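Local coordinates for protein (S)-2-haloacid dehalogenase IVA (Burkholderia cepacia, PDB 2NO4) that hydrolyses short-chain (S)-2-haloalkanoic acids to the corresponding (R)-2-hydroxyalkanoic acids, releasing halide with inversion of configuration, at residues T24-H29 and E133-A138; T201-I204 and G208-P211; G121-I126 and L174-N179; S47-Q52 and L82-L87; H220-N223 and E227-P230. One frame throughout, in Å; residues are numbered along the deposited sequence.

How the interactions relate
Interaction 1 is the buried one, lying nearest the centre of the chain; it is aliphatic where its segments meet. Interaction 3 is also aliphatic and partly buried, and it touches interaction 1 through L25 and I126. Interactions 2 and 5 lie on neighbouring strands, 200-204 and 220-222, joined by backbone hydrogen bonds of R203 to H220 and V222. Both are partly buried, and in both a water carries the polar link: R203 to P210 O in interaction 2, N223 to E227 in interaction 5. Interaction 4 is a surface contact, one leucine methyl of helix 43-63 against the end of helix 70-84. Interactions 2 and 4 both touch the second subunit.

Interaction 1 (T24-H29 and E133-A138); sequences TLLDVH and EMLQAA. With SO4 (sulfate ion), chain I.
No ring or other flat group takes part where L26 meets A138 and L135; methyl groups do the touching. L26 CD1 lies 3.6 Å from A138 CB. The same methyl comes within 4.3 Å of L135 CD2, a looser approach. The L26 side chain reaches the helix because CG sits beside the backbone N (chi1 -61°) and the chain then runs on extended. All three residues are buried. The flat groups lie to the side, within 24-29. There D27 OD1 faces both the backbone N of H29, at 3.1 Å, and ring atom ND1 of H29, at 3.0 Å. Both bonds are weak. The first is a capping bond at the turn that leads into helix 30-33.

In the HAD fold this loop follows strand 16-19, first along the chain and inside the parallel sheet, and comes just after the nucleophile D20. T24, inferred to be important for catalysis, bonds through OG1 to D20 OD2 and to S186 N. Through L26, the loop after D20 packs on helix 132-141, which follows the substrate-binding residues S128 and N129.

At the start of that helix, E133 N donates to O4 of a sulfate, 2.8 Å away, in a fairly straight bond (166°). N131 ND2 holds the same ion, which probably came from the crystallisation liquor. E133 OE1 makes a salt bridge to K102 NZ.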
# COMPACT_ATOMS: atom_id res chain seq x y z
N THR B 24 9.29 10.10 10.29
CA THR B 24 10.56 9.93 11.02
C THR B 24 11.02 11.26 11.63
O THR B 24 11.18 11.36 12.84
CB THR B 24 11.62 9.34 10.09
OG1 THR B 24 11.11 8.12 9.53
CG2 THR B 24 12.98 9.04 10.82
N LEU B 25 11.24 12.26 10.77
CA LEU B 25 11.62 13.60 11.22
C LEU B 25 10.40 14.48 11.39
O LEU B 25 10.39 15.33 12.26
CB LEU B 25 12.60 14.27 10.24
CG LEU B 25 13.96 13.56 10.09
CD1 LEU B 25 14.84 14.27 9.06
CD2 LEU B 25 14.69 13.39 11.44
N LEU B 26 9.39 14.25 10.55
CA LEU B 26 8.15 15.04 10.49
C LEU B 26 6.98 14.17 10.93
O LEU B 26 6.85 13.03 10.49
CB LEU B 26 7.90 15.55 9.07
CG LEU B 26 8.99 16.47 8.51
CD1 LEU B 26 8.70 16.87 7.06
CD2 LEU B 26 9.09 17.70 9.42
N ASP B 27 6.11 14.74 11.74
CA ASP B 27 5.02 14.00 12.37
C ASP B 27 3.77 14.00 11.47
O ASP B 27 3.05 14.99 11.44
CB ASP B 27 4.73 14.64 13.73
CG ASP B 27 3.76 13.86 14.55
OD1 ASP B 27 2.97 13.06 14.00
OD2 ASP B 27 3.80 14.07 15.76
N VAL B 28 3.54 12.93 10.72
CA VAL B 28 2.41 12.93 9.76
C VAL B 28 1.02 13.16 10.44
O VAL B 28 0.10 13.75 9.83
CB VAL B 28 2.42 11.71 8.72
CG1 VAL B 28 3.69 11.70 7.85
CG2 VAL B 28 2.23 10.33 9.39
N HIS B 29 0.90 12.77 11.72
CA HIS B 29 -0.32 12.97 12.54
C HIS B 29 -0.72 14.43 12.85
O HIS B 29 -1.88 14.71 13.08
CB HIS B 29 -0.24 12.18 13.84
CG HIS B 29 0.33 10.80 13.69
ND1 HIS B 29 1.57 10.46 14.16
CD2 HIS B 29 -0.18 9.68 13.12
CE1 HIS B 29 1.81 9.18 13.89
NE2 HIS B 29 0.78 8.69 13.25
N GLU B 133 9.24 20.99 -3.33
CA GLU B 133 8.40 22.08 -2.86
C GLU B 133 7.70 21.82 -1.51
O GLU B 133 7.78 22.66 -0.60
CB GLU B 133 7.35 22.51 -3.89
CG GLU B 133 6.67 23.80 -3.41
CD GLU B 133 5.52 24.23 -4.27
OE1 GLU B 133 4.61 24.92 -3.73
OE2 GLU B 133 5.52 23.88 -5.49
N MET B 134 7.00 20.68 -1.38
CA MET B 134 6.35 20.35 -0.11
C MET B 134 7.38 20.10 1.02
O MET B 134 7.18 20.54 2.15
CB MET B 134 5.36 19.18 -0.28
CG MET B 134 6.00 17.80 -0.43
SD MET B 134 4.76 16.53 -0.72
CE MET B 134 4.13 16.31 0.98
N LEU B 135 8.47 19.42 0.70
CA LEU B 135 9.43 19.01 1.71
C LEU B 135 10.23 20.21 2.23
O LEU B 135 10.44 20.35 3.44
CB LEU B 135 10.40 17.98 1.14
CG LEU B 135 10.81 16.78 2.00
CD1 LEU B 135 12.09 16.25 1.39
CD2 LEU B 135 11.00 17.04 3.49
N GLN B 136 10.68 21.07 1.31
CA GLN B 136 11.40 22.29 1.67
C GLN B 136 10.61 23.22 2.58
O GLN B 136 11.14 23.73 3.59
CB GLN B 136 11.92 23.03 0.41
CG GLN B 136 13.26 22.50 -0.08
CD GLN B 136 14.35 22.56 1.02
OE1 GLN B 136 14.89 21.53 1.45
NE2 GLN B 136 14.63 23.77 1.50
N ALA B 137 9.33 23.42 2.26
CA ALA B 137 8.43 24.17 3.12
C ALA B 137 8.40 23.62 4.56
O ALA B 137 8.52 24.38 5.53
CB ALA B 137 7.00 24.23 2.53
N ALA B 138 8.22 22.30 4.69
CA ALA B 138 8.18 21.64 6.02
C ALA B 138 9.52 21.77 6.74
O ALA B 138 9.56 22.06 7.94
CB ALA B 138 7.76 20.17 5.90
S SO4 I . 9.03 20.70 -7.15
O1 SO4 I . 9.21 22.15 -7.00
O2 SO4 I . 8.05 20.47 -8.24
O3 SO4 I . 10.33 20.11 -7.51
O4 SO4 I . 8.51 20.16 -5.88

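Interaction 2 (T201-I204 and G208-P211); sequences TVRI and GNPP
R203 reaches across to N209 and P210 by loose van der Waals contact. R203 NH2 lies 3.8 Å from N209 CB. R203 NH1 lies 3.8 Å from P210 O, too long for a direct hydrogen bond. Both partners come to the guanidinium at a slant. The R203 and N209 side chains cross at about a right angle, and the guanidinium and amide planes are turned 50° apart. The arginine gets this far by being stretched out: CG is anti to the backbone N (chi1 175°), and the chain stays extended to NE.

The polar link is made by a water. R203 NH2 donates to it at 3.0 Å, and the water donates to P210 O at 2.8 Å. The water lies at the edge of the guanidinium, in its plane. The water thus links the guanidinium to the carbonyl.

N209 N also donates to the side-chain oxygen N205 OD1, just before the segment. P210 and P211 pack on R83 of the second subunit, so the loop also belongs to the dimer contact.

The arginine springs from strand 200-204, the fifth of the parallel sheet of the HAD core. Its backbone bonds to H220 and V222 of the last strand, 220-222. Its side chain lies over A188 and L191 of helix 188-197, on the same side as T201. V202 and I204 face the other way, toward L228 of helix 228-232.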
# COMPACT_ATOMS: atom_id res chain seq x y z
N THR B 201 20.41 -0.34 8.64
CA THR B 201 19.10 0.22 8.97
C THR B 201 18.84 0.36 10.46
O THR B 201 19.13 -0.53 11.25
CB THR B 201 17.96 -0.59 8.29
OG1 THR B 201 18.15 -1.97 8.59
CG2 THR B 201 18.03 -0.39 6.78
N VAL B 202 18.26 1.49 10.81
CA VAL B 202 17.86 1.76 12.18
C VAL B 202 16.42 2.23 12.19
O VAL B 202 16.07 3.25 11.56
CB VAL B 202 18.75 2.83 12.82
CG1 VAL B 202 18.21 3.20 14.25
CG2 VAL B 202 20.22 2.37 12.81
N ARG B 203 15.58 1.45 12.84
CA ARG B 203 14.18 1.82 13.03
C ARG B 203 13.98 2.73 14.25
O ARG B 203 14.49 2.44 15.34
CB ARG B 203 13.34 0.56 13.21
CG ARG B 203 11.91 0.93 13.51
CD ARG B 203 10.97 -0.06 13.09
NE ARG B 203 9.61 0.46 13.19
CZ ARG B 203 8.53 -0.30 13.02
NH1 ARG B 203 8.67 -1.60 12.77
NH2 ARG B 203 7.32 0.22 13.15
N ILE B 204 13.26 3.84 14.06
CA ILE B 204 12.66 4.60 15.16
C ILE B 204 11.25 4.04 15.37
O ILE B 204 10.37 4.27 14.54
CB ILE B 204 12.61 6.12 14.91
CG1 ILE B 204 13.91 6.64 14.26
CG2 ILE B 204 12.30 6.89 16.22
CD1 ILE B 204 15.16 6.47 15.11
N GLY B 208 6.53 1.05 19.91
CA GLY B 208 6.79 -0.40 19.99
C GLY B 208 5.82 -1.25 19.14
O GLY B 208 5.29 -2.26 19.59
N ASN B 209 5.59 -0.82 17.90
CA ASN B 209 4.80 -1.60 16.94
C ASN B 209 5.49 -2.92 16.63
O ASN B 209 6.71 -2.98 16.75
CB ASN B 209 4.62 -0.82 15.65
CG ASN B 209 3.88 0.50 15.86
OD1 ASN B 209 4.21 1.47 15.21
ND2 ASN B 209 2.92 0.55 16.77
N PRO B 210 4.72 -3.95 16.23
CA PRO B 210 5.26 -5.26 15.93
C PRO B 210 6.24 -5.19 14.74
O PRO B 210 6.18 -4.24 13.92
CB PRO B 210 4.00 -6.10 15.60
CG PRO B 210 2.90 -5.37 16.25
CD PRO B 210 3.26 -3.93 16.03
N PRO B 211 7.18 -6.16 14.67
CA PRO B 211 8.19 -6.21 13.60
C PRO B 211 7.53 -6.60 12.24
O PRO B 211 6.48 -7.30 12.22
CB PRO B 211 9.17 -7.30 14.09
CG PRO B 211 8.27 -8.24 14.90
CD PRO B 211 7.32 -7.28 15.63
O HOH W 1 5.70 -2.11 12.16

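Interaction 3 (G121-I126 and L174-N179); sequences GYIVAI and LGVNPN
A125 and I123, which meet L174, hydrogen-bond through their backbones to strand 16-19 (A125 to C17 and F19); no polar bond crosses to L174 or V176. The contact is made by methyl groups. Both branches of L174 touch A125 CB, with CD1 the closer at 3.8 Å. L174 CD2 also meets I123 CG2, at 4.0 Å. The I123 and L174 side chains lie alongside each other and run opposite ways. I123 also meets V176 tip to tip, with I123 CD1 4.2 Å from V176 CG1. It can touch both because its branches diverge: CG2 is anti to the backbone N and turns to L174, while CG1 (chi1 -57°) carries CD1 to V176.

L174 ends helix 164-174. G175 then leaves the helix with positive phi (66°), and the chain turns so that V176 also points at the strand.

I123 and A125 alternate with V124 and I126, as a strand requires. The first pair faces the end of helix 164-174. V124, on the other face, meets L114 and L117 of helix 110-119. The sheet is thus sandwiched between helices, as in the Rossmann-like HAD core. L174 reaches further over it, onto V18 of strand 16-19 and L152 of strand 150-153.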
# COMPACT_ATOMS: atom_id res chain seq x y z
N GLY B 121 30.68 15.05 12.43
CA GLY B 121 31.25 14.92 11.08
C GLY B 121 30.59 13.97 10.06
O GLY B 121 31.18 13.67 9.03
N TYR B 122 29.37 13.49 10.34
CA TYR B 122 28.60 12.73 9.34
C TYR B 122 28.05 13.61 8.24
O TYR B 122 27.74 14.76 8.47
CB TYR B 122 27.40 12.04 9.98
CG TYR B 122 27.74 10.92 10.91
CD1 TYR B 122 27.72 11.10 12.30
CD2 TYR B 122 28.12 9.69 10.40
CE1 TYR B 122 28.01 10.04 13.15
CE2 TYR B 122 28.45 8.63 11.23
CZ TYR B 122 28.38 8.81 12.60
OH TYR B 122 28.71 7.74 13.40
N ILE B 123 27.91 13.05 7.05
CA ILE B 123 26.99 13.62 6.08
C ILE B 123 25.60 13.32 6.63
O ILE B 123 25.30 12.17 6.99
CB ILE B 123 27.18 13.03 4.66
CG1 ILE B 123 28.64 13.21 4.16
CG2 ILE B 123 26.17 13.66 3.65
CD1 ILE B 123 29.06 12.14 3.13
N VAL B 124 24.78 14.36 6.74
CA VAL B 124 23.42 14.24 7.23
C VAL B 124 22.51 14.63 6.08
O VAL B 124 22.52 15.77 5.61
CB VAL B 124 23.17 15.13 8.49
CG1 VAL B 124 21.69 14.96 8.98
CG2 VAL B 124 24.20 14.81 9.61
N ALA B 125 21.74 13.66 5.59
CA ALA B 125 20.89 13.89 4.41
C ALA B 125 19.48 13.34 4.65
O ALA B 125 19.28 12.46 5.50
CB ALA B 125 21.54 13.22 3.15
N ILE B 126 18.51 13.89 3.94
CA ILE B 126 17.17 13.30 3.87
C ILE B 126 17.04 12.56 2.51
O ILE B 126 17.57 13.02 1.48
CB ILE B 126 16.07 14.38 4.06
CG1 ILE B 126 15.97 14.79 5.54
CG2 ILE B 126 14.66 13.91 3.52
CD1 ILE B 126 15.07 15.96 5.80
N LEU B 174 25.41 11.22 -2.95
CA LEU B 174 26.20 11.47 -1.74
C LEU B 174 27.64 10.98 -1.81
O LEU B 174 28.42 11.26 -0.90
CB LEU B 174 25.51 10.93 -0.48
CG LEU B 174 24.14 11.59 -0.17
CD1 LEU B 174 23.45 10.81 0.95
CD2 LEU B 174 24.28 13.08 0.19
N GLY B 175 27.97 10.25 -2.88
CA GLY B 175 29.32 9.70 -3.09
C GLY B 175 29.70 8.66 -2.06
O GLY B 175 30.83 8.63 -1.58
N VAL B 176 28.73 7.83 -1.67
CA VAL B 176 28.97 6.79 -0.68
C VAL B 176 28.54 5.41 -1.19
O VAL B 176 27.67 5.30 -2.08
CB VAL B 176 28.24 7.09 0.71
CG1 VAL B 176 28.80 8.34 1.40
CG2 VAL B 176 26.72 7.27 0.50
N ASN B 177 29.15 4.37 -0.63
CA ASN B 177 28.68 3.01 -0.84
C ASN B 177 27.55 2.68 0.13
O ASN B 177 27.50 3.26 1.21
CB ASN B 177 29.81 2.03 -0.62
CG ASN B 177 30.95 2.26 -1.57
OD1 ASN B 177 30.74 2.62 -2.73
ND2 ASN B 177 32.17 2.06 -1.07
N PRO B 178 26.67 1.72 -0.23
CA PRO B 178 25.57 1.33 0.65
C PRO B 178 26.02 1.04 2.07
O PRO B 178 25.39 1.48 3.00
CB PRO B 178 25.01 0.07 -0.01
CG PRO B 178 25.33 0.26 -1.47
CD PRO B 178 26.65 0.98 -1.52
N ASN B 179 27.11 0.31 2.24
CA ASN B 179 27.53 -0.01 3.61
C ASN B 179 28.17 1.11 4.43
O ASN B 179 28.53 0.90 5.57
CB ASN B 179 28.36 -1.30 3.66
CG ASN B 179 29.78 -1.12 3.17
OD1 ASN B 179 30.21 -0.03 2.76
ND2 ASN B 179 30.53 -2.21 3.21

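Interaction 4 (S47-Q52 and L82-L87); sequences SMLWRQ and LRTYHL. With SO4 (sulfate ion), chain J.
L49 carries this contact with a single methyl, CD2, which meets T84 and Y85 together. L49 CD2 lies 3.7 Å from T84 CG2, tip to tip. It also lies 3.8 Å from Y85 CE1, meeting the ring at a slant. L49 CG is anti to the backbone N (chi1 -176°), which sends the branch across to the other helix. T84 CB and OG1 stand almost as close to the methyl as CG2 does; OG1 hydrogen-bonds F80 O one turn back in its own helix.

Next out is the end of helix 70-84, just after T84 and Y85. R83 O is gripped by two donors of H86. H86 N bonds it at 3.0 Å, and H86 ND1 at 2.9 Å, nearly along the C=O axis. L87 N closes the turn by bonding L82 O at 3.2 Å.

Further out, R83 holds a sulfate at the edge of its guanidinium. NH2 bonds O2 at 2.8 Å in a nearly straight line (176°), and NE bonds O3 at 3.0 Å. R90 NE holds the same ion, so two arginines probably balance its charge. P210 of the second subunit packs on T84.

Y85 also lies on A45 and L46, and L49 on F80 and A81, so the contact belongs to a longer seam between helices 43-63 and 70-84. R51, which binds the substrate, is on the first of these helices. H86, with positive phi (49°), ends the second helix in a Schellman motif. The paired helices are part of the helical cap typical of L-2-haloacid dehalogenases.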
# COMPACT_ATOMS: atom_id res chain seq x y z
N SER B 47 -7.41 10.74 9.37
CA SER B 47 -5.95 10.82 9.37
C SER B 47 -5.30 9.50 8.92
O SER B 47 -4.38 9.53 8.11
CB SER B 47 -5.45 11.24 10.75
OG SER B 47 -4.07 11.53 10.69
N MET B 48 -5.76 8.37 9.47
CA MET B 48 -5.24 7.06 9.09
C MET B 48 -5.50 6.72 7.62
O MET B 48 -4.63 6.17 6.94
CB MET B 48 -5.82 5.97 9.96
CG MET B 48 -5.48 6.10 11.45
SD MET B 48 -6.35 4.79 12.41
CE MET B 48 -5.72 3.37 11.51
N LEU B 49 -6.69 7.01 7.12
CA LEU B 49 -7.00 6.73 5.70
C LEU B 49 -6.20 7.61 4.75
O LEU B 49 -5.72 7.11 3.73
CB LEU B 49 -8.49 6.88 5.40
CG LEU B 49 -8.97 6.53 3.98
CD1 LEU B 49 -8.66 5.08 3.54
CD2 LEU B 49 -10.48 6.77 3.95
N TRP B 50 -6.08 8.90 5.08
CA TRP B 50 -5.27 9.82 4.28
C TRP B 50 -3.85 9.24 4.10
O TRP B 50 -3.34 9.12 2.98
CB TRP B 50 -5.20 11.18 4.96
CG TRP B 50 -4.47 12.28 4.21
CD1 TRP B 50 -3.99 12.26 2.94
CD2 TRP B 50 -4.21 13.57 4.73
NE1 TRP B 50 -3.41 13.49 2.64
CE2 TRP B 50 -3.57 14.32 3.72
CE3 TRP B 50 -4.49 14.19 5.97
CZ2 TRP B 50 -3.16 15.65 3.92
CZ3 TRP B 50 -4.09 15.54 6.16
CH2 TRP B 50 -3.44 16.23 5.13
N ARG B 51 -3.22 8.90 5.23
CA ARG B 51 -1.87 8.36 5.23
C ARG B 51 -1.76 7.04 4.43
O ARG B 51 -0.85 6.88 3.62
CB ARG B 51 -1.40 8.18 6.70
CG ARG B 51 -0.08 7.39 6.87
CD ARG B 51 1.09 8.15 6.30
NE ARG B 51 2.38 7.58 6.72
CZ ARG B 51 3.55 7.93 6.20
NH1 ARG B 51 3.61 8.82 5.23
NH2 ARG B 51 4.67 7.35 6.64
N GLN B 52 -2.68 6.11 4.67
CA GLN B 52 -2.68 4.82 4.01
C GLN B 52 -2.81 4.96 2.48
O GLN B 52 -2.09 4.27 1.73
CB GLN B 52 -3.83 3.90 4.55
CG GLN B 52 -3.85 2.44 3.90
CD GLN B 52 -4.55 2.34 2.49
OE1 GLN B 52 -5.56 3.02 2.26
NE2 GLN B 52 -4.04 1.46 1.57
N LEU B 82 -11.64 12.57 2.67
CA LEU B 82 -12.73 13.50 3.00
C LEU B 82 -14.07 13.06 2.45
O LEU B 82 -15.07 13.12 3.16
CB LEU B 82 -12.41 14.93 2.48
CG LEU B 82 -11.28 15.66 3.19
CD1 LEU B 82 -10.98 16.96 2.41
CD2 LEU B 82 -11.63 15.98 4.63
N ARG B 83 -14.10 12.63 1.18
CA ARG B 83 -15.34 12.08 0.57
C ARG B 83 -15.80 10.77 1.26
O ARG B 83 -16.98 10.53 1.45
CB ARG B 83 -15.12 11.83 -0.93
CG ARG B 83 -14.88 13.07 -1.74
CD ARG B 83 -14.38 12.72 -3.15
NE ARG B 83 -14.41 13.91 -4.01
CZ ARG B 83 -13.96 13.95 -5.26
NH1 ARG B 83 -13.37 12.87 -5.79
NH2 ARG B 83 -14.06 15.08 -5.96
N THR B 84 -14.85 9.92 1.63
CA THR B 84 -15.17 8.64 2.29
C THR B 84 -15.94 8.92 3.58
O THR B 84 -16.94 8.22 3.87
CB THR B 84 -13.87 7.84 2.56
OG1 THR B 84 -13.32 7.42 1.31
CG2 THR B 84 -14.12 6.61 3.45
N TYR B 85 -15.50 9.94 4.31
CA TYR B 85 -16.12 10.32 5.60
C TYR B 85 -17.32 11.25 5.47
O TYR B 85 -17.90 11.70 6.49
CB TYR B 85 -15.06 10.75 6.64
CG TYR B 85 -14.33 9.52 7.13
CD1 TYR B 85 -13.15 9.06 6.51
CD2 TYR B 85 -14.90 8.72 8.15
CE1 TYR B 85 -12.53 7.88 6.91
CE2 TYR B 85 -14.29 7.56 8.58
CZ TYR B 85 -13.13 7.13 7.96
OH TYR B 85 -12.58 5.95 8.38
N HIS B 86 -17.67 11.55 4.20
CA HIS B 86 -18.81 12.41 3.80
C HIS B 86 -18.77 13.73 4.59
O HIS B 86 -19.78 14.16 5.18
CB HIS B 86 -20.17 11.73 4.07
CG HIS B 86 -20.55 10.67 3.10
ND1 HIS B 86 -19.64 9.90 2.39
CD2 HIS B 86 -21.77 10.18 2.76
CE1 HIS B 86 -20.28 9.04 1.63
NE2 HIS B 86 -21.57 9.18 1.84
N LEU B 87 -17.61 14.37 4.64
CA LEU B 87 -17.46 15.51 5.55
C LEU B 87 -18.15 16.77 5.01
O LEU B 87 -18.19 16.99 3.81
CB LEU B 87 -16.00 15.73 5.90
CG LEU B 87 -15.58 14.76 7.03
CD1 LEU B 87 -14.10 14.61 7.08
CD2 LEU B 87 -16.08 15.28 8.37
S SO4 J . -15.84 17.30 -3.37
O1 SO4 J . -15.84 18.65 -2.81
O2 SO4 J . -15.25 17.29 -4.69
O3 SO4 J . -15.04 16.47 -2.48
O4 SO4 J . -17.20 16.78 -3.51

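Interaction 5 (H220-N223 and E227-P230); sequences HQVN and ELWP
E227 meets V222 at its base and N223 further out. E227 CB lies 3.6 Å from V222 CB and 3.8 Å from V222 CG1, so the valine presses on the root of the glutamate. The next atom, E227 CG, passes 3.8 Å from N223 ND2. The chain then bends (chi2 -66°), and the carboxylate leads away from the strand. At the tip, OE1 accepts from a water at 3.1 Å. The same water accepts from N223 ND2 at 2.7 Å. It bridges the amide and the carboxylate, whose planes are 61° apart. N223 presents its amide here because CG lies between the backbone N and the carbonyl carbon (chi1 68°).

The deeper side of the contact is apolar. V222 CG2 approaches L228 CD2 at 4.4 Å, a loose contact. The polar bridge thus lies toward the outside and the aliphatic groups toward the core.

The contact closes a short strand-to-helix connection at the end of the HAD core. Strand 220-222 is the outermost strand on its side of the parallel sheet within this chain. The backbone of V222 bonds N205, just after the neighbouring strand 200-204. V222 also packs on I204. L228 lies on V202 and I204, which places helix 228-232 over that strand. In the same helix W229 makes a cation-pi contact with K116 of helix 110-119.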
# COMPACT_ATOMS: atom_id res chain seq x y z
N HIS B 220 19.65 -1.92 14.20
CA HIS B 220 19.22 -1.51 15.52
C HIS B 220 17.80 -0.97 15.43
O HIS B 220 17.33 -0.58 14.38
CB HIS B 220 20.17 -0.46 16.14
CG HIS B 220 20.44 -0.66 17.61
ND1 HIS B 220 19.50 -0.40 18.60
CD2 HIS B 220 21.55 -1.06 18.26
CE1 HIS B 220 20.03 -0.64 19.78
NE2 HIS B 220 21.27 -1.06 19.61
N GLN B 221 17.15 -0.94 16.58
CA GLN B 221 15.86 -0.27 16.80
C GLN B 221 15.94 0.53 18.11
O GLN B 221 16.44 0.03 19.11
CB GLN B 221 14.73 -1.29 16.92
CG GLN B 221 13.35 -0.68 17.19
CD GLN B 221 12.25 -1.72 17.06
OE1 GLN B 221 11.53 -1.75 16.08
NE2 GLN B 221 12.13 -2.58 18.05
N VAL B 222 15.41 1.75 18.07
CA VAL B 222 15.38 2.66 19.20
C VAL B 222 13.97 3.29 19.25
O VAL B 222 13.23 3.23 18.27
CB VAL B 222 16.49 3.76 19.10
CG1 VAL B 222 17.91 3.15 19.15
CG2 VAL B 222 16.32 4.68 17.87
N ASN B 223 13.62 3.93 20.36
CA ASN B 223 12.28 4.49 20.51
C ASN B 223 12.22 6.01 20.31
O ASN B 223 11.17 6.60 20.41
CB ASN B 223 11.63 4.06 21.85
CG ASN B 223 12.33 4.67 23.08
OD1 ASN B 223 12.00 4.32 24.22
ND2 ASN B 223 13.30 5.57 22.87
N GLU B 227 18.03 8.69 20.81
CA GLU B 227 18.80 7.46 21.03
C GLU B 227 19.76 7.10 19.94
O GLU B 227 20.57 6.19 20.10
CB GLU B 227 17.88 6.27 21.30
CG GLU B 227 16.98 6.48 22.49
CD GLU B 227 17.73 6.55 23.82
OE1 GLU B 227 17.10 6.97 24.81
OE2 GLU B 227 18.94 6.19 23.90
N LEU B 228 19.66 7.81 18.82
CA LEU B 228 20.62 7.66 17.74
C LEU B 228 21.96 8.22 18.17
O LEU B 228 22.99 7.84 17.63
CB LEU B 228 20.16 8.42 16.49
CG LEU B 228 18.94 7.93 15.69
CD1 LEU B 228 18.64 8.95 14.56
CD2 LEU B 228 19.20 6.50 15.11
N TRP B 229 21.94 9.14 19.15
CA TRP B 229 23.21 9.76 19.58
C TRP B 229 24.20 8.75 20.21
O TRP B 229 25.32 8.64 19.74
CB TRP B 229 22.97 11.00 20.46
CG TRP B 229 24.23 11.82 20.81
CD1 TRP B 229 24.56 12.31 22.05
CD2 TRP B 229 25.29 12.22 19.92
NE1 TRP B 229 25.73 13.01 21.98
CE2 TRP B 229 26.22 12.96 20.69
CE3 TRP B 229 25.55 12.02 18.53
CZ2 TRP B 229 27.39 13.52 20.14
CZ3 TRP B 229 26.73 12.57 17.98
CH2 TRP B 229 27.64 13.31 18.80
N PRO B 230 23.80 8.02 21.26
CA PRO B 230 24.73 6.99 21.74
C PRO B 230 25.08 5.93 20.70
O PRO B 230 26.18 5.33 20.76
CB PRO B 230 23.97 6.34 22.92
CG PRO B 230 22.53 6.80 22.81
CD PRO B 230 22.59 8.12 22.11
O HOH W 2 14.04 7.57 24.50